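Local coordinates for protein dipicolinate synthase subunit B (Bacillus halodurans, PDB 3LQK) that probably serves as the flavoprotein-family subunit of dipicolinate synthase, the enzyme that makes the dipicolinic acid of bacterial spores, at residues Met90-Met95 against Val126-Ser131; Ile155-Asp160 against Gln190-Glu195. All blocks are in the same frame, centred on the assembly; numbering follows the deposited sequence.

Interaction 1. Residues Met90-Met95 against Val126-Ser131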
# COMPACT_ATOMS: atom_id res chain seq x y z
N MSE A 90 -7.00 -20.22 -15.24
CA MSE A 90 -8.02 -20.21 -14.25
C MSE A 90 -8.85 -18.97 -14.45
O MSE A 90 -8.30 -17.87 -14.52
CB MSE A 90 -7.37 -20.19 -12.87
CG MSE A 90 -8.32 -20.05 -11.69
SE MSE A 90 -9.25 -21.69 -11.27
CE MSE A 90 -10.61 -20.92 -10.19
N VAL A 91 -10.16 -19.13 -14.48
CA VAL A 91 -11.10 -18.01 -14.56
C VAL A 91 -11.78 -17.88 -13.21
O VAL A 91 -12.14 -18.89 -12.60
CB VAL A 91 -12.21 -18.32 -15.64
CG1 VAL A 91 -13.20 -17.16 -15.79
CG2 VAL A 91 -11.57 -18.64 -17.00
N ILE A 92 -11.99 -16.64 -12.75
CA ILE A 92 -12.84 -16.36 -11.60
C ILE A 92 -13.87 -15.37 -12.06
O ILE A 92 -13.57 -14.18 -12.33
CB ILE A 92 -12.10 -15.73 -10.43
CG1 ILE A 92 -10.82 -16.54 -10.03
CG2 ILE A 92 -13.02 -15.56 -9.19
CD1 ILE A 92 -10.02 -15.80 -8.93
N ALA A 93 -15.10 -15.88 -12.21
CA ALA A 93 -16.19 -15.05 -12.62
C ALA A 93 -17.53 -15.60 -12.16
O ALA A 93 -17.82 -16.76 -12.37
CB ALA A 93 -16.17 -14.85 -14.14
N PRO A 94 -18.37 -14.76 -11.52
CA PRO A 94 -18.11 -13.39 -11.09
C PRO A 94 -17.11 -13.39 -9.97
O PRO A 94 -17.01 -14.41 -9.20
CB PRO A 94 -19.50 -12.89 -10.60
CG PRO A 94 -20.22 -14.09 -10.23
CD PRO A 94 -19.72 -15.21 -11.10
N MSE A 95 -16.30 -12.31 -9.92
CA MSE A 95 -15.43 -12.10 -8.73
C MSE A 95 -15.97 -10.97 -7.90
O MSE A 95 -15.93 -9.79 -8.31
CB MSE A 95 -13.97 -11.86 -9.12
CG MSE A 95 -13.00 -11.81 -7.90
SE MSE A 95 -11.15 -11.57 -8.47
CE MSE A 95 -11.27 -9.88 -9.13
N VAL A 126 -4.43 -16.17 -14.84
CA VAL A 126 -5.72 -16.11 -14.18
C VAL A 126 -6.48 -14.96 -14.79
O VAL A 126 -5.92 -13.85 -14.90
CB VAL A 126 -5.56 -15.82 -12.63
CG1 VAL A 126 -6.95 -15.63 -11.91
CG2 VAL A 126 -4.80 -16.98 -12.00
N VAL A 127 -7.75 -15.20 -15.13
CA VAL A 127 -8.62 -14.22 -15.77
C VAL A 127 -9.77 -13.98 -14.84
O VAL A 127 -10.43 -14.93 -14.44
CB VAL A 127 -9.15 -14.78 -17.08
CG1 VAL A 127 -10.32 -13.92 -17.66
CG2 VAL A 127 -7.99 -14.97 -18.09
N VAL A 128 -10.03 -12.72 -14.50
CA VAL A 128 -11.06 -12.37 -13.53
C VAL A 128 -12.14 -11.49 -14.16
O VAL A 128 -11.86 -10.63 -14.99
CB VAL A 128 -10.44 -11.64 -12.26
CG1 VAL A 128 -9.41 -12.56 -11.55
CG2 VAL A 128 -9.81 -10.40 -12.58
N GLY A 129 -13.39 -11.76 -13.78
CA GLY A 129 -14.55 -10.91 -14.10
C GLY A 129 -15.12 -10.22 -12.88
O GLY A 129 -15.90 -10.82 -12.11
N ILE A 130 -14.73 -8.98 -12.64
CA ILE A 130 -15.17 -8.29 -11.45
C ILE A 130 -16.64 -8.02 -11.45
O ILE A 130 -17.25 -7.89 -12.47
CB ILE A 130 -14.53 -6.90 -11.18
CG1 ILE A 130 -13.88 -6.33 -12.38
CG2 ILE A 130 -13.69 -6.90 -9.93
CD1 ILE A 130 -14.82 -5.69 -13.17
N SER A 131 -17.17 -7.92 -10.26
CA SER A 131 -18.56 -7.58 -10.09
C SER A 131 -18.79 -7.12 -8.65
O SER A 131 -19.04 -7.95 -7.78
CB SER A 131 -19.43 -8.78 -10.41
OG SER A 131 -20.76 -8.39 -10.28

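Interaction 2. Residues Ile155-Asp160 against Gln190-Glu195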
# COMPACT_ATOMS: atom_id res chain seq x y z
N ILE A 155 -11.42 -9.56 -17.67
CA ILE A 155 -12.47 -9.53 -18.65
C ILE A 155 -12.87 -8.04 -18.70
O ILE A 155 -13.00 -7.39 -17.66
CB ILE A 155 -13.68 -10.35 -18.24
CG1 ILE A 155 -13.33 -11.84 -18.02
CG2 ILE A 155 -14.84 -10.19 -19.27
CD1 ILE A 155 -14.51 -12.64 -17.37
N PRO A 156 -13.02 -7.48 -19.89
CA PRO A 156 -13.29 -6.08 -20.00
C PRO A 156 -14.47 -5.69 -19.15
O PRO A 156 -15.46 -6.46 -19.04
CB PRO A 156 -13.62 -5.91 -21.51
CG PRO A 156 -12.73 -6.84 -22.13
CD PRO A 156 -12.66 -8.06 -21.20
N PHE A 157 -14.40 -4.51 -18.56
CA PHE A 157 -15.40 -4.10 -17.57
C PHE A 157 -15.74 -2.56 -17.67
O PHE A 157 -15.07 -1.77 -18.37
CB PHE A 157 -14.90 -4.47 -16.17
CG PHE A 157 -13.57 -3.78 -15.79
CD1 PHE A 157 -13.56 -2.49 -15.27
CD2 PHE A 157 -12.37 -4.42 -15.95
CE1 PHE A 157 -12.36 -1.87 -14.93
CE2 PHE A 157 -11.19 -3.79 -15.57
CZ PHE A 157 -11.19 -2.52 -15.09
N GLY A 158 -16.72 -2.15 -16.89
CA GLY A 158 -17.21 -0.78 -16.95
C GLY A 158 -18.21 -0.54 -15.86
O GLY A 158 -18.55 -1.47 -15.12
N GLN A 159 -18.69 0.69 -15.76
CA GLN A 159 -19.66 1.03 -14.75
C GLN A 159 -21.03 0.53 -15.19
O GLN A 159 -21.51 0.89 -16.27
CB GLN A 159 -19.76 2.50 -14.55
CG GLN A 159 -18.56 3.15 -13.90
CD GLN A 159 -18.77 4.66 -13.76
OE1 GLN A 159 -18.58 5.44 -14.71
NE2 GLN A 159 -19.13 5.08 -12.55
N ASP A 160 -21.70 -0.23 -14.37
CA ASP A 160 -22.98 -0.74 -14.83
C ASP A 160 -24.15 0.19 -14.54
O ASP A 160 -25.17 0.09 -15.22
CB ASP A 160 -23.26 -2.11 -14.29
CG ASP A 160 -23.26 -2.16 -12.81
OD1 ASP A 160 -24.18 -2.85 -12.25
OD2 ASP A 160 -22.36 -1.51 -12.22
N GLN A 190 -8.02 -6.12 -25.22
CA GLN A 190 -8.27 -4.70 -25.28
C GLN A 190 -9.41 -4.41 -26.16
O GLN A 190 -9.60 -5.12 -27.11
CB GLN A 190 -7.06 -3.98 -25.84
CG GLN A 190 -5.84 -3.96 -24.92
CD GLN A 190 -6.05 -3.29 -23.55
OE1 GLN A 190 -5.23 -3.51 -22.61
NE2 GLN A 190 -7.09 -2.50 -23.40
N PRO A 191 -10.21 -3.36 -25.87
CA PRO A 191 -10.20 -2.44 -24.78
C PRO A 191 -10.66 -3.12 -23.51
O PRO A 191 -11.62 -3.85 -23.48
CB PRO A 191 -11.18 -1.36 -25.23
CG PRO A 191 -12.12 -2.04 -26.21
CD PRO A 191 -11.22 -3.01 -26.90
N VAL A 192 -9.93 -2.89 -22.42
CA VAL A 192 -10.29 -3.45 -21.16
C VAL A 192 -11.37 -2.62 -20.50
O VAL A 192 -12.10 -3.10 -19.64
CB VAL A 192 -9.05 -3.66 -20.28
CG1 VAL A 192 -8.35 -2.31 -19.98
CG2 VAL A 192 -9.43 -4.47 -18.99
N LEU A 193 -11.49 -1.36 -20.89
CA LEU A 193 -12.54 -0.52 -20.34
C LEU A 193 -13.63 -0.45 -21.39
O LEU A 193 -13.38 -0.01 -22.53
CB LEU A 193 -12.03 0.88 -20.07
CG LEU A 193 -11.50 1.20 -18.68
CD1 LEU A 193 -10.67 0.11 -18.13
CD2 LEU A 193 -10.80 2.56 -18.56
N ILE A 194 -14.82 -0.91 -21.04
CA ILE A 194 -15.95 -0.83 -21.95
C ILE A 194 -17.17 -0.08 -21.33
O ILE A 194 -17.15 0.29 -20.14
CB ILE A 194 -16.32 -2.24 -22.48
CG1 ILE A 194 -16.54 -3.27 -21.33
CG2 ILE A 194 -15.21 -2.74 -23.46
CD1 ILE A 194 -17.70 -3.02 -20.47
N GLU A 195 -18.20 0.16 -22.14
CA GLU A 195 -19.45 0.78 -21.67
C GLU A 195 -20.45 -0.33 -21.45
O GLU A 195 -20.79 -1.06 -22.38
CB GLU A 195 -20.05 1.77 -22.68
CG GLU A 195 -19.16 2.99 -23.00
CD GLU A 195 -19.19 4.14 -21.95
OE1 GLU A 195 -18.71 3.91 -20.81
OE2 GLU A 195 -19.61 5.29 -22.31
O HOH W 1 -17.96 2.50 -17.80

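Interaction 1. Residues Met90-Met95 against Val126-Ser131
Met95 and Val128 make the closest side-chain contact between two neighbouring parallel strands. Met95 is modelled as selenomethionine. Its CG is anti to the backbone N (chi1 -173°) and the chain stays extended until it bends at chi3. The extended part carries SE to 3.7 Å from Val128 CG1. The bend at chi3 then lays CE against Val128 CB, also at 3.7 Å. CE also reaches Ile130 CG2 at 3.9 Å. Ile92 CD1 packs more loosely, at 4.2 Å from Val128 CG1. Helices 97-104 and 111-121 cover this face through Phe103, Val112 and Ala116. Val91 and Val127 point to the other face, under helix 176-184.

The backbones are joined by five hydrogen bonds. Val127 N to Met90 O and Ile92 N to Val127 O keep regular parallel pairing. Gly129 N to Ile92 O, at 2.8 Å, is nearly straight (171°). The cis peptide bond before Pro94 lies within a beta bulge, and the register moves by one residue. Pairing resumes with Met95 N to Gly129 O at 2.7 Å. The partly exposed end at Ser131 is looser. There Ser131 N meets Met95 O at 3.0 Å with a bent angle of 137°, and the donor stands above the carbonyl plane. Only helix and loop separate the two strands in the chain. This is a beta-alpha-beta crossover in the core of the flavoprotein-family alpha/beta fold.

Interaction 2. Residues Ile155-Asp160 against Gln190-Glu195
Phe157 and Leu193 form a single beta bridge, in which Phe157 N donates to Val192 O at 2.9 Å and Phe157 O accepts from Ile194 N at 2.8 Å. The bridge ties strand 152-159 of the central beta sheet of the alpha/beta fold to the C-terminal segment that follows helix 176-184. The second bond comes from above the carbonyl plane of Phe157, 39° out of it.

Phe157 CG lies between the backbone N and the carbonyl carbon (chi1 61°). This turns the ring back alongside Val192 and Leu193. CE2 touches Val192 CG2 at 3.9 Å, and CZ meets Leu193 CD1. Val192 O sits over one ring face, offset toward the rim. Pro156 is wedged against the tail: its CG lies 3.5 Å from Pro191 O, and its CB packs on Ile194 CG1.

The site also belongs to a subunit interface. Gln159 OE1 accepts a hydrogen bond from Leu193 N of the second subunit, and Leu193 N is bound in return by Gln159 OE1 of that subunit. Gln159 N donates to a water at 2.8 Å, and the water may make a weak bond to Ile194 O. Ile194 CD1 lies across the Phe157 peptide, 3.4 Å from Phe157 C.

Interaction 1 lies about 3 Å from the centre of the chain, and interaction 2 about 16 Å from it, next to the second subunit. Both contacts are largely buried. They share one sheet, because strands 126-132 and 152-159 are neighbours. Val128 O and Ile155 N probably form a hydrogen bond between the strands, and Ile130 packs on Phe157. Residues 90-95 and 126-131 pair along their length and are covered by helices on both faces, without any contact to another chain. Residues 155-160 and 190-195 meet through a single bridge, with Pro156 and Pro191 packed beside it. The inner contact is backbone pairing with aliphatic and methionine packing, whereas the outer one adds an aromatic ring and polar bonds across the interface.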